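Salivary nitrophorin (Cimex lectularius, PDB 2IMQ) carries nitric oxide on a cysteine-ligated heme and delivers it to the host during blood feeding, causing vasodilation. Local coordinates at residues L7-V12 against F165-G170; E35-I40 against K71-L76; K62-L67 against T87-E92. All blocks are in the same frame, centred on the assembly; numbering follows the deposited sequence.

Overall arrangement
The three contacts run from the core of a DNase I-like beta-sandwich out to its heme. Contact 1 joins the two sheets, setting strand 6-17 against strand 165-169 near the centre of the chain. Contacts 2 and 3 lie farther out, each about 17 Å from that centre and about 7 Å apart, centre to centre. The centre of contact 1 is about 12 Å from that of contact 2 and about 15 Å from that of contact 3. All three reach the six-stranded sheet. In sequence, the segments of contacts 2 and 3 alternate, 35-40, 62-67, 71-76, 87-92, all between the two halves of contact 1. Helix 57-70, between strands 39-46 and 73-80 in the chain, supplies heme-pocket residues beside those of the sheet, so contacts 2 and 3 both touch the heme.

Contact 1. Residues L7-V12 against F165-G170; sequences LSVHTV and FLFWIG
Phe-167 is the first residue of 165-170 to meet strand 7-12 closely, and it does so with its ring: Phe-167 CZ comes to 4.3 Å from Val-9 CG2, while Val-9 CG1 lies over one face. The same ring meets those of Phe-131 and Phe-278, so it has aromatic neighbours from both sheets. This is the interior of the DNase I-like beta-sandwich. The two strands belong to different sheets, with axes 8.2 Å apart and directions differing by 21°, and no hydrogen bond links them; the interval is filled mainly by side chains. Trp-168 points the other way, its NE1 hydrogen-bonded to Ser-134 OG. The side chain of Ile-169 points back toward strand 7-12. A chi1 of 55° sets CG1 between the backbone N and the carbonyl carbon and leaves CG2 beside the N, and both branches are used. Ile-169 CG2 packs 3.7 Å from Thr-11 OG1 and equally near Thr-11 CB, the two side chains running obliquely past each other. Ile-169 CD1 reaches on to 4.0 Å from Val-12 O. On the facing sheet, Ile-169 also touches Ala-41 and Ala-43 of the adjoining strand 39-46. At Gly-170 the chain turns a corner, with a positive phi of 144°.

Contact 2. Residues E35-I40 against K71-L76; sequences ETPDVI and KGYTKL. With HEM (protoporphyrin IX containing Fe), chain B.
Chi1 is -65° in Tyr-73 and -62° in Ile-40, and each torsion sets its group, Tyr-73 CG or Ile-40 CG1, beside its own backbone N; the extended isoleucine chain thereby carries Ile-40 CD1 over one face of the tyrosine ring. The setting is the start of two strands of the six-stranded sheet in the DNase I-like sandwich, 73-80 at its margin and 39-46 two places in, with 84-91 between them. A Schellman motif at Gly-72 ends helix 57-70 and turns the chain into strand 73-80, so the tyrosine stands at the junction of helix and sheet.

Ile-40 CD1 makes a CH-pi contact, 4.0 Å from the Tyr-73 ring centroid and displaced toward the rim, where CZ is its nearest atom. The two side chains cross at about a right angle, and Leu-68 of the helix touches both. At the far end of the ring, Tyr-73 OH donates to Pro-37 O over 2.6 Å. It arrives in the carbonyl plane on a lone pair, with a C=O...O angle of 137°, and the bond fixes the buried hydroxyl against the loop preceding strand 39-46. Pro-37 CD lies 3.3 Å from Tyr-73 OH. Two residues after the tyrosine, Lys-75 turns to the heme: its chain bends at chi3, and Lys-75 NZ donates to heme O1A at 3.0 Å.

Contact 3. Residues K62-L67 against T87-E92; sequences KNFQSL and TVYCLE. With HEM (protoporphyrin IX containing Fe), chain B.
Helix 62-67 and strand 87-91 lie well apart: their nearest alpha carbons, those of Gln-65 and Tyr-89, are separated by 10.1 Å, and no hydrogen bond connects the segments. Long side chains and a heme propionate span the interval. Within the helix, Lys-62 O accepts from both Ser-66 N and Ser-66 OG, the two donors coming from opposite faces of the carbonyl plane.

Across the contact, Phe-64 and Tyr-89 cross at about a right angle, and the closest pair is Phe-64 CB with Tyr-89 OH at 3.4 Å. Phe-64 extends from the helix with chi1 at -83°, which presents its ring to the porphyrin: heme methyl CMA sits over the centre of one face, 3.4 Å above the plane. Phe-64 CE1 also comes within 3.6 Å of the meso carbon CHB of the heme. On the strand, Tyr-89 lies with the propionate oxygen at the edge of its ring, in plane, and Tyr-89 OH donates a short hydrogen bond of 2.6 Å to heme O2A. Gln-65, bent at chi2, brings its amide beside the same carboxylate. Thr-87 OG1 lies 3.5 Å from heme CAA and is hydrogen-bonded to Asn-78 ND2.

Cys-60, the proximal ligand of the iron, precedes Phe-64 by one helical turn, so the same helix supplies both the iron ligand and the aromatic ring beside the heme methyl. Together the phenol of Tyr-89 and the ammonium group of Lys-75 probably stabilise the propionate as an anion and help to set the orientation of the heme.

Contact 1. Residues L7-V12 against F165-G170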
loop_
_atom_site.group_PDB
_atom_site.type_symbol
_atom_site.label_atom_id
_atom_site.label_comp_id
_atom_site.label_asym_id
_atom_site.label_seq_id
_atom_site.Cartn_x
_atom_site.Cartn_y
_atom_site.Cartn_z
ATOM N N LEU A 7 7.640 -16.253 7.232
ATOM C CA LEU A 7 7.445 -15.957 5.859
ATOM C C LEU A 7 7.841 -14.508 5.638
ATOM O O LEU A 7 7.792 -13.672 6.574
ATOM C CB LEU A 7 5.984 -16.197 5.448
ATOM C CG LEU A 7 5.454 -17.636 5.539
ATOM C CD1 LEU A 7 3.975 -17.698 5.421
ATOM C CD2 LEU A 7 6.126 -18.485 4.488
ATOM N N SER A 8 8.194 -14.196 4.400
ATOM C CA SER A 8 8.460 -12.799 3.997
ATOM C C SER A 8 7.386 -12.252 3.075
ATOM O O SER A 8 6.798 -12.967 2.284
ATOM C CB SER A 8 9.809 -12.675 3.336
ATOM O OG SER A 8 9.891 -13.474 2.209
ATOM N N VAL A 9 7.109 -10.969 3.253
ATOM C CA VAL A 9 6.072 -10.280 2.522
ATOM C C VAL A 9 6.688 -9.004 2.017
ATOM O O VAL A 9 7.362 -8.302 2.781
ATOM C CB VAL A 9 4.853 -9.890 3.445
ATOM C CG1 VAL A 9 3.767 -9.124 2.659
ATOM C CG2 VAL A 9 4.320 -11.112 4.131
ATOM N N HIS A 10 6.509 -8.734 0.721
ATOM C CA HIS A 10 6.810 -7.415 0.128
ATOM C C HIS A 10 5.510 -6.763 -0.253
ATOM O O HIS A 10 4.639 -7.407 -0.833
ATOM C CB HIS A 10 7.678 -7.554 -1.138
ATOM C CG HIS A 10 9.095 -7.967 -0.870
ATOM N ND1 HIS A 10 10.089 -7.881 -1.831
ATOM C CD2 HIS A 10 9.680 -8.464 0.248
ATOM C CE1 HIS A 10 11.220 -8.323 -1.307
ATOM N NE2 HIS A 10 11.000 -8.699 -0.057
ATOM N N THR A 11 5.389 -5.497 0.072
ATOM C CA THR A 11 4.282 -4.687 -0.397
ATOM C C THR A 11 4.795 -3.485 -1.130
ATOM O O THR A 11 5.831 -2.915 -0.762
ATOM C CB THR A 11 3.386 -4.225 0.791
ATOM O OG1 THR A 11 4.098 -3.343 1.666
ATOM C CG2 THR A 11 2.905 -5.414 1.609
ATOM N N VAL A 12 4.075 -3.074 -2.155
ATOM C CA VAL A 12 4.348 -1.817 -2.791
ATOM C C VAL A 12 3.078 -1.091 -3.075
ATOM O O VAL A 12 2.108 -1.705 -3.533
ATOM C CB VAL A 12 5.245 -1.999 -4.065
ATOM C CG1 VAL A 12 4.543 -2.792 -5.156
ATOM C CG2 VAL A 12 5.713 -0.683 -4.611
ATOM N N PHE A 165 -2.190 -11.828 10.211
ATOM C CA PHE A 165 -1.261 -10.813 9.609
ATOM C C PHE A 165 -2.047 -9.875 8.715
ATOM O O PHE A 165 -2.731 -10.326 7.786
ATOM C CB PHE A 165 -0.199 -11.537 8.775
ATOM C CG PHE A 165 0.513 -12.653 9.521
ATOM C CD1 PHE A 165 0.305 -13.959 9.186
ATOM C CD2 PHE A 165 1.406 -12.368 10.520
ATOM C CE1 PHE A 165 0.999 -14.972 9.881
ATOM C CE2 PHE A 165 2.104 -13.339 11.199
ATOM C CZ PHE A 165 1.869 -14.655 10.881
ATOM N N LEU A 166 -1.935 -8.585 9.008
ATOM C CA LEU A 166 -2.669 -7.567 8.295
ATOM C C LEU A 166 -1.767 -6.487 7.800
ATOM O O LEU A 166 -0.881 -6.010 8.513
ATOM C CB LEU A 166 -3.744 -6.936 9.149
ATOM C CG LEU A 166 -4.785 -7.941 9.679
ATOM C CD1 LEU A 166 -4.424 -8.249 11.019
ATOM C CD2 LEU A 166 -6.167 -7.388 9.519
ATOM N N PHE A 167 -1.997 -6.102 6.571
ATOM C CA PHE A 167 -1.265 -4.991 5.911
ATOM C C PHE A 167 -2.253 -4.051 5.254
ATOM O O PHE A 167 -3.224 -4.489 4.661
ATOM C CB PHE A 167 -0.305 -5.586 4.868
ATOM C CG PHE A 167 0.674 -6.558 5.492
ATOM C CD1 PHE A 167 0.395 -7.918 5.556
ATOM C CD2 PHE A 167 1.844 -6.104 6.079
ATOM C CE1 PHE A 167 1.290 -8.778 6.194
ATOM C CE2 PHE A 167 2.725 -6.963 6.721
ATOM C CZ PHE A 167 2.422 -8.309 6.774
ATOM N N TRP A 168 -1.988 -2.764 5.343
ATOM C CA TRP A 168 -2.828 -1.774 4.727
ATOM C C TRP A 168 -1.848 -0.882 3.989
ATOM O O TRP A 168 -0.949 -0.276 4.579
ATOM C CB TRP A 168 -3.554 -0.966 5.796
ATOM C CG TRP A 168 -4.698 -0.114 5.330
ATOM C CD1 TRP A 168 -4.779 0.669 4.245
ATOM C CD2 TRP A 168 -5.954 -0.034 5.961
ATOM N NE1 TRP A 168 -6.009 1.275 4.163
ATOM C CE2 TRP A 168 -6.754 0.853 5.224
ATOM C CE3 TRP A 168 -6.493 -0.605 7.135
ATOM C CZ2 TRP A 168 -8.033 1.145 5.584
ATOM C CZ3 TRP A 168 -7.787 -0.289 7.477
ATOM C CH2 TRP A 168 -8.527 0.561 6.705
ATOM N N ILE A 169 -2.029 -0.820 2.684
ATOM C CA ILE A 169 -1.067 -0.176 1.764
ATOM C C ILE A 169 -1.789 0.721 0.785
ATOM O O ILE A 169 -2.828 0.357 0.245
ATOM C CB ILE A 169 -0.224 -1.219 1.005
ATOM C CG1 ILE A 169 -1.095 -2.238 0.263
ATOM C CG2 ILE A 169 0.725 -1.900 1.990
ATOM C CD1 ILE A 169 -0.223 -3.178 -0.632
ATOM N N GLY A 170 -1.229 1.902 0.576
ATOM C CA GLY A 170 -1.792 2.851 -0.353
ATOM C C GLY A 170 -1.597 4.242 0.194
ATOM O O GLY A 170 -0.961 4.468 1.229
#

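Contact 2. Residues E35-I40 against K71-L76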
loop_
_atom_site.group_PDB
_atom_site.type_symbol
_atom_site.label_atom_id
_atom_site.label_comp_id
_atom_site.label_asym_id
_atom_site.label_seq_id
_atom_site.Cartn_x
_atom_site.Cartn_y
_atom_site.Cartn_z
ATOM N N GLU A 35 16.123 -11.384 -3.653
ATOM C CA GLU A 35 15.244 -11.889 -2.620
ATOM C C GLU A 35 14.040 -12.559 -3.266
ATOM O O GLU A 35 13.647 -12.184 -4.373
ATOM C CB GLU A 35 14.772 -10.726 -1.751
ATOM C CG GLU A 35 15.842 -10.206 -0.791
ATOM C CD GLU A 35 15.585 -8.803 -0.263
ATOM O OE1 GLU A 35 14.719 -8.106 -0.816
ATOM O OE2 GLU A 35 16.284 -8.388 0.689
ATOM N N THR A 36 13.428 -13.494 -2.529
ATOM C CA THR A 36 12.366 -14.348 -2.995
ATOM C C THR A 36 11.220 -14.348 -1.969
ATOM O O THR A 36 10.989 -15.335 -1.276
ATOM C CB THR A 36 12.919 -15.786 -3.180
ATOM O OG1 THR A 36 13.666 -16.175 -2.017
ATOM C CG2 THR A 36 13.951 -15.828 -4.251
ATOM N N PRO A 37 10.478 -13.244 -1.841
ATOM C CA PRO A 37 9.487 -13.189 -0.790
ATOM C C PRO A 37 8.387 -14.160 -1.020
ATOM O O PRO A 37 8.044 -14.489 -2.150
ATOM C CB PRO A 37 8.953 -11.775 -0.893
ATOM C CG PRO A 37 9.219 -11.354 -2.264
ATOM C CD PRO A 37 10.546 -12.001 -2.608
ATOM N N ASP A 38 7.765 -14.620 0.054
ATOM C CA ASP A 38 6.654 -15.551 -0.054
ATOM C C ASP A 38 5.370 -14.965 -0.587
ATOM O O ASP A 38 4.645 -15.612 -1.336
ATOM C CB ASP A 38 6.442 -16.208 1.299
ATOM C CG ASP A 38 7.668 -16.914 1.771
ATOM O OD1 ASP A 38 8.049 -17.937 1.120
ATOM O OD2 ASP A 38 8.369 -16.463 2.708
ATOM N N VAL A 39 5.097 -13.708 -0.208
ATOM C CA VAL A 39 3.883 -13.011 -0.602
ATOM C C VAL A 39 4.271 -11.629 -1.126
ATOM O O VAL A 39 5.161 -10.984 -0.562
ATOM C CB VAL A 39 2.932 -12.847 0.621
ATOM C CG1 VAL A 39 1.725 -12.049 0.227
ATOM C CG2 VAL A 39 2.645 -14.235 1.173
ATOM N N ILE A 40 3.626 -11.232 -2.205
ATOM C CA ILE A 40 3.797 -9.859 -2.726
ATOM C C ILE A 40 2.447 -9.231 -2.955
ATOM O O ILE A 40 1.541 -9.850 -3.537
ATOM C CB ILE A 40 4.535 -9.899 -4.096
ATOM C CG1 ILE A 40 5.938 -10.497 -3.986
ATOM C CG2 ILE A 40 4.663 -8.528 -4.672
ATOM C CD1 ILE A 40 6.601 -10.769 -5.353
ATOM N N LYS A 71 9.159 -17.078 -11.409
ATOM C CA LYS A 71 9.714 -17.108 -10.066
ATOM C C LYS A 71 8.923 -17.949 -9.075
ATOM O O LYS A 71 9.284 -18.024 -7.915
ATOM C CB LYS A 71 9.889 -15.667 -9.548
ATOM C CG LYS A 71 10.952 -14.869 -10.320
ATOM C CD LYS A 71 10.808 -13.375 -10.195
ATOM C CE LYS A 71 12.052 -12.692 -9.611
ATOM N NZ LYS A 71 13.228 -12.508 -10.480
ATOM N N GLY A 72 7.837 -18.553 -9.525
ATOM C CA GLY A 72 7.052 -19.472 -8.739
ATOM C C GLY A 72 5.844 -18.903 -8.064
ATOM O O GLY A 72 5.243 -19.561 -7.215
ATOM N N TYR A 73 5.442 -17.699 -8.450
ATOM C CA TYR A 73 4.252 -17.103 -7.853
ATOM C C TYR A 73 2.945 -17.433 -8.540
ATOM O O TYR A 73 2.881 -17.572 -9.765
ATOM C CB TYR A 73 4.380 -15.571 -7.852
ATOM C CG TYR A 73 5.493 -15.058 -6.976
ATOM C CD1 TYR A 73 6.735 -14.804 -7.488
ATOM C CD2 TYR A 73 5.308 -14.876 -5.607
ATOM C CE1 TYR A 73 7.752 -14.379 -6.695
ATOM C CE2 TYR A 73 6.349 -14.503 -4.787
ATOM C CZ TYR A 73 7.567 -14.202 -5.330
ATOM O OH TYR A 73 8.623 -13.784 -4.566
ATOM N N THR A 74 1.900 -17.516 -7.732
ATOM C CA THR A 74 0.558 -17.609 -8.175
ATOM C C THR A 74 -0.129 -16.260 -7.834
ATOM O O THR A 74 -0.036 -15.817 -6.718
ATOM C CB THR A 74 -0.115 -18.771 -7.387
ATOM O OG1 THR A 74 0.415 -20.038 -7.832
ATOM C CG2 THR A 74 -1.585 -18.854 -7.663
ATOM N N LYS A 75 -0.893 -15.710 -8.765
ATOM C CA LYS A 75 -1.717 -14.511 -8.488
ATOM C C LYS A 75 -2.985 -14.985 -7.767
ATOM O O LYS A 75 -3.800 -15.719 -8.358
ATOM C CB LYS A 75 -2.079 -13.772 -9.762
ATOM C CG LYS A 75 -3.062 -12.628 -9.499
ATOM C CD LYS A 75 -3.431 -11.918 -10.752
ATOM C CE LYS A 75 -4.409 -12.704 -11.576
ATOM N NZ LYS A 75 -4.644 -12.005 -12.840
ATOM N N LEU A 76 -3.108 -14.682 -6.478
ATOM C CA LEU A 76 -4.300 -15.020 -5.709
ATOM C C LEU A 76 -5.489 -14.216 -6.173
ATOM O O LEU A 76 -6.596 -14.721 -6.310
ATOM C CB LEU A 76 -4.055 -14.861 -4.222
ATOM C CG LEU A 76 -3.014 -15.782 -3.625
ATOM C CD1 LEU A 76 -2.928 -15.653 -2.137
ATOM C CD2 LEU A 76 -3.280 -17.244 -4.018
HETATM C CHA HEM B . -3.993 -5.348 -13.802
HETATM C CHB HEM B . -0.388 -2.900 -11.677
HETATM C CHC HEM B . -1.712 1.079 -14.041
HETATM C CHD HEM B . -5.463 -1.183 -15.923
HETATM C C1A HEM B . -2.892 -5.070 -13.045
HETATM C C2A HEM B . -2.144 -6.003 -12.236
HETATM C C3A HEM B . -1.164 -5.288 -11.627
HETATM C C4A HEM B . -1.252 -3.922 -12.058
HETATM C CMA HEM B . -0.103 -5.848 -10.698
HETATM C CAA HEM B . -2.385 -7.522 -12.079
HETATM C CBA HEM B . -1.407 -8.150 -13.109
HETATM C CGA HEM B . -1.555 -9.663 -13.166
HETATM O O1A HEM B . -2.494 -10.137 -13.805
HETATM O O2A HEM B . -0.694 -10.401 -12.626
HETATM C C1B HEM B . -0.436 -1.627 -12.152
HETATM C C2B HEM B . 0.496 -0.580 -11.807
HETATM C C3B HEM B . 0.148 0.525 -12.456
HETATM C C4B HEM B . -1.013 0.208 -13.248
HETATM C CMB HEM B . 1.592 -0.912 -10.858
HETATM C CAB HEM B . 0.787 1.904 -12.423
HETATM C CBB HEM B . 2.057 2.071 -12.028
HETATM C C1C HEM B . -2.818 0.858 -14.809
HETATM C C2C HEM B . -3.548 1.825 -15.589
HETATM C C3C HEM B . -4.550 1.161 -16.157
HETATM C C4C HEM B . -4.568 -0.176 -15.653
HETATM C CMC HEM B . -3.129 3.268 -15.890
HETATM C CAC HEM B . -5.588 1.733 -17.112
HETATM C CBC HEM B . -6.391 2.736 -16.765
HETATM C C1D HEM B . -5.426 -2.486 -15.477
HETATM C C2D HEM B . -6.458 -3.456 -15.751
HETATM C C3D HEM B . -5.995 -4.735 -15.133
HETATM C C4D HEM B . -4.735 -4.442 -14.502
HETATM C CMD HEM B . -7.739 -3.238 -16.558
HETATM C CAD HEM B . -6.803 -6.044 -15.177
HETATM C CBD HEM B . -6.759 -6.513 -16.623
HETATM C CGD HEM B . -7.213 -7.936 -16.724
HETATM O O1D HEM B . -7.233 -8.450 -17.890
HETATM O O2D HEM B . -7.546 -8.520 -15.652
HETATM N NA HEM B . -2.325 -3.805 -12.942
HETATM N NB HEM B . -1.361 -1.109 -13.015
HETATM N NC HEM B . -3.483 -0.331 -14.846
HETATM N ND HEM B . -4.442 -3.107 -14.717
HETATM FE FE HEM B . -2.829 -2.118 -14.001
#

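Contact 3. Residues K62-L67 against T87-E92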
loop_
_atom_site.group_PDB
_atom_site.type_symbol
_atom_site.label_atom_id
_atom_site.label_comp_id
_atom_site.label_asym_id
_atom_site.label_seq_id
_atom_site.Cartn_x
_atom_site.Cartn_y
_atom_site.Cartn_z
ATOM N N LYS A 62 0.331 -9.053 -18.900
ATOM C CA LYS A 62 1.432 -9.726 -19.573
ATOM C C LYS A 62 2.732 -9.612 -18.810
ATOM O O LYS A 62 3.426 -10.606 -18.565
ATOM C CB LYS A 62 1.602 -9.152 -20.981
ATOM C CG LYS A 62 2.446 -10.015 -21.866
ATOM C CD LYS A 62 2.564 -9.447 -23.255
ATOM C CE LYS A 62 3.210 -10.436 -24.200
ATOM N NZ LYS A 62 2.332 -11.647 -24.452
ATOM N N ASN A 63 3.082 -8.386 -18.410
ATOM C CA ASN A 63 4.405 -8.147 -17.818
ATOM C C ASN A 63 4.543 -8.619 -16.391
ATOM O O ASN A 63 5.577 -9.159 -16.002
ATOM C CB ASN A 63 4.805 -6.681 -17.922
ATOM C CG ASN A 63 4.838 -6.186 -19.382
ATOM O OD1 ASN A 63 4.970 -6.977 -20.291
ATOM N ND2 ASN A 63 4.673 -4.891 -19.584
ATOM N N PHE A 64 3.496 -8.432 -15.592
ATOM C CA PHE A 64 3.536 -8.972 -14.247
ATOM C C PHE A 64 3.549 -10.490 -14.275
ATOM O O PHE A 64 4.374 -11.121 -13.577
ATOM C CB PHE A 64 2.398 -8.460 -13.361
ATOM C CG PHE A 64 2.681 -7.123 -12.751
ATOM C CD1 PHE A 64 2.285 -5.963 -13.400
ATOM C CD2 PHE A 64 3.392 -7.041 -11.569
ATOM C CE1 PHE A 64 2.537 -4.729 -12.814
ATOM C CE2 PHE A 64 3.688 -5.807 -10.973
ATOM C CZ PHE A 64 3.264 -4.671 -11.613
ATOM N N GLN A 65 2.690 -11.072 -15.119
ATOM C CA GLN A 65 2.588 -12.552 -15.141
ATOM C C GLN A 65 3.876 -13.151 -15.729
ATOM O O GLN A 65 4.390 -14.111 -15.192
ATOM C CB GLN A 65 1.304 -13.038 -15.848
ATOM C CG GLN A 65 -0.014 -12.414 -15.418
ATOM C CD GLN A 65 -0.755 -13.030 -14.245
ATOM O OE1 GLN A 65 -0.198 -13.242 -13.155
ATOM N NE2 GLN A 65 -2.082 -13.218 -14.439
ATOM N N SER A 66 4.438 -12.545 -16.772
ATOM C CA SER A 66 5.748 -12.955 -17.299
ATOM C C SER A 66 6.844 -13.019 -16.237
ATOM O O SER A 66 7.542 -14.032 -16.125
ATOM C CB SER A 66 6.215 -12.018 -18.448
ATOM O OG SER A 66 5.345 -12.151 -19.569
ATOM N N LEU A 67 7.001 -11.962 -15.436
ATOM C CA LEU A 67 8.074 -11.943 -14.445
ATOM C C LEU A 67 7.795 -12.903 -13.293
ATOM O O LEU A 67 8.689 -13.638 -12.846
ATOM C CB LEU A 67 8.278 -10.527 -13.924
ATOM C CG LEU A 67 9.130 -10.468 -12.649
ATOM C CD1 LEU A 67 10.576 -10.838 -12.955
ATOM C CD2 LEU A 67 9.025 -9.087 -11.973
ATOM N N THR A 87 -3.453 -6.237 -6.031
ATOM C CA THR A 87 -3.084 -7.573 -6.496
ATOM C C THR A 87 -2.285 -8.233 -5.392
ATOM O O THR A 87 -1.370 -7.620 -4.841
ATOM C CB THR A 87 -2.282 -7.484 -7.787
ATOM O OG1 THR A 87 -2.999 -6.704 -8.747
ATOM C CG2 THR A 87 -2.078 -8.878 -8.375
ATOM N N VAL A 88 -2.552 -9.534 -5.144
ATOM C CA VAL A 88 -1.800 -10.305 -4.192
ATOM C C VAL A 88 -1.264 -11.558 -4.891
ATOM O O VAL A 88 -2.050 -12.258 -5.530
ATOM C CB VAL A 88 -2.651 -10.682 -2.954
ATOM C CG1 VAL A 88 -1.816 -11.409 -1.979
ATOM C CG2 VAL A 88 -3.215 -9.403 -2.302
ATOM N N TYR A 89 0.025 -11.799 -4.732
ATOM C CA TYR A 89 0.700 -12.981 -5.251
ATOM C C TYR A 89 1.267 -13.759 -4.083
ATOM O O TYR A 89 1.697 -13.202 -3.069
ATOM C CB TYR A 89 1.880 -12.571 -6.151
ATOM C CG TYR A 89 1.538 -11.752 -7.324
ATOM C CD1 TYR A 89 1.615 -10.380 -7.258
ATOM C CD2 TYR A 89 1.145 -12.316 -8.517
ATOM C CE1 TYR A 89 1.322 -9.599 -8.356
ATOM C CE2 TYR A 89 0.857 -11.541 -9.619
ATOM C CZ TYR A 89 0.953 -10.152 -9.542
ATOM O OH TYR A 89 0.618 -9.365 -10.609
ATOM N N CYS A 90 1.308 -15.100 -4.246
ATOM C CA CYS A 90 1.933 -15.924 -3.247
ATOM C C CYS A 90 2.673 -17.041 -3.939
ATOM O O CYS A 90 2.221 -17.506 -4.970
ATOM C CB CYS A 90 0.878 -16.497 -2.303
ATOM S SG CYS A 90 1.469 -17.541 -0.900
ATOM N N LEU A 91 3.800 -17.446 -3.390
ATOM C CA LEU A 91 4.508 -18.614 -3.978
ATOM C C LEU A 91 3.572 -19.802 -3.979
ATOM O O LEU A 91 2.946 -20.122 -2.963
ATOM C CB LEU A 91 5.794 -18.906 -3.235
ATOM C CG LEU A 91 6.971 -17.936 -3.428
ATOM C CD1 LEU A 91 8.086 -18.292 -2.522
ATOM C CD2 LEU A 91 7.421 -17.826 -4.853
ATOM N N GLU A 92 3.461 -20.428 -5.145
ATOM C CA GLU A 92 2.578 -21.568 -5.318
ATOM C C GLU A 92 2.843 -22.688 -4.298
ATOM O O GLU A 92 1.920 -23.350 -3.867
ATOM C CB GLU A 92 2.745 -22.092 -6.745
ATOM C CG GLU A 92 2.093 -23.430 -7.021
ATOM C CD GLU A 92 0.608 -23.427 -6.781
ATOM O OE1 GLU A 92 -0.017 -22.359 -7.002
ATOM O OE2 GLU A 92 0.085 -24.490 -6.364
HETATM C CHA HEM B . -3.993 -5.348 -13.802
HETATM C CHB HEM B . -0.388 -2.900 -11.677
HETATM C CHC HEM B . -1.712 1.079 -14.041
HETATM C CHD HEM B . -5.463 -1.183 -15.923
HETATM C C1A HEM B . -2.892 -5.070 -13.045
HETATM C C2A HEM B . -2.144 -6.003 -12.236
HETATM C C3A HEM B . -1.164 -5.288 -11.627
HETATM C C4A HEM B . -1.252 -3.922 -12.058
HETATM C CMA HEM B . -0.103 -5.848 -10.698
HETATM C CAA HEM B . -2.385 -7.522 -12.079
HETATM C CBA HEM B . -1.407 -8.150 -13.109
HETATM C CGA HEM B . -1.555 -9.663 -13.166
HETATM O O1A HEM B . -2.494 -10.137 -13.805
HETATM O O2A HEM B . -0.694 -10.401 -12.626
HETATM C C1B HEM B . -0.436 -1.627 -12.152
HETATM C C2B HEM B . 0.496 -0.580 -11.807
HETATM C C3B HEM B . 0.148 0.525 -12.456
HETATM C C4B HEM B . -1.013 0.208 -13.248
HETATM C CMB HEM B . 1.592 -0.912 -10.858
HETATM C CAB HEM B . 0.787 1.904 -12.423
HETATM C CBB HEM B . 2.057 2.071 -12.028
HETATM C C1C HEM B . -2.818 0.858 -14.809
HETATM C C2C HEM B . -3.548 1.825 -15.589
HETATM C C3C HEM B . -4.550 1.161 -16.157
HETATM C C4C HEM B . -4.568 -0.176 -15.653
HETATM C CMC HEM B . -3.129 3.268 -15.890
HETATM C CAC HEM B . -5.588 1.733 -17.112
HETATM C CBC HEM B . -6.391 2.736 -16.765
HETATM C C1D HEM B . -5.426 -2.486 -15.477
HETATM C C2D HEM B . -6.458 -3.456 -15.751
HETATM C C3D HEM B . -5.995 -4.735 -15.133
HETATM C C4D HEM B . -4.735 -4.442 -14.502
HETATM C CMD HEM B . -7.739 -3.238 -16.558
HETATM C CAD HEM B . -6.803 -6.044 -15.177
HETATM C CBD HEM B . -6.759 -6.513 -16.623
HETATM C CGD HEM B . -7.213 -7.936 -16.724
HETATM O O1D HEM B . -7.233 -8.450 -17.890
HETATM O O2D HEM B . -7.546 -8.520 -15.652
HETATM N NA HEM B . -2.325 -3.805 -12.942
HETATM N NB HEM B . -1.361 -1.109 -13.015
HETATM N NC HEM B . -3.483 -0.331 -14.846
HETATM N ND HEM B . -4.442 -3.107 -14.717
HETATM FE FE HEM B . -2.829 -2.118 -14.001
#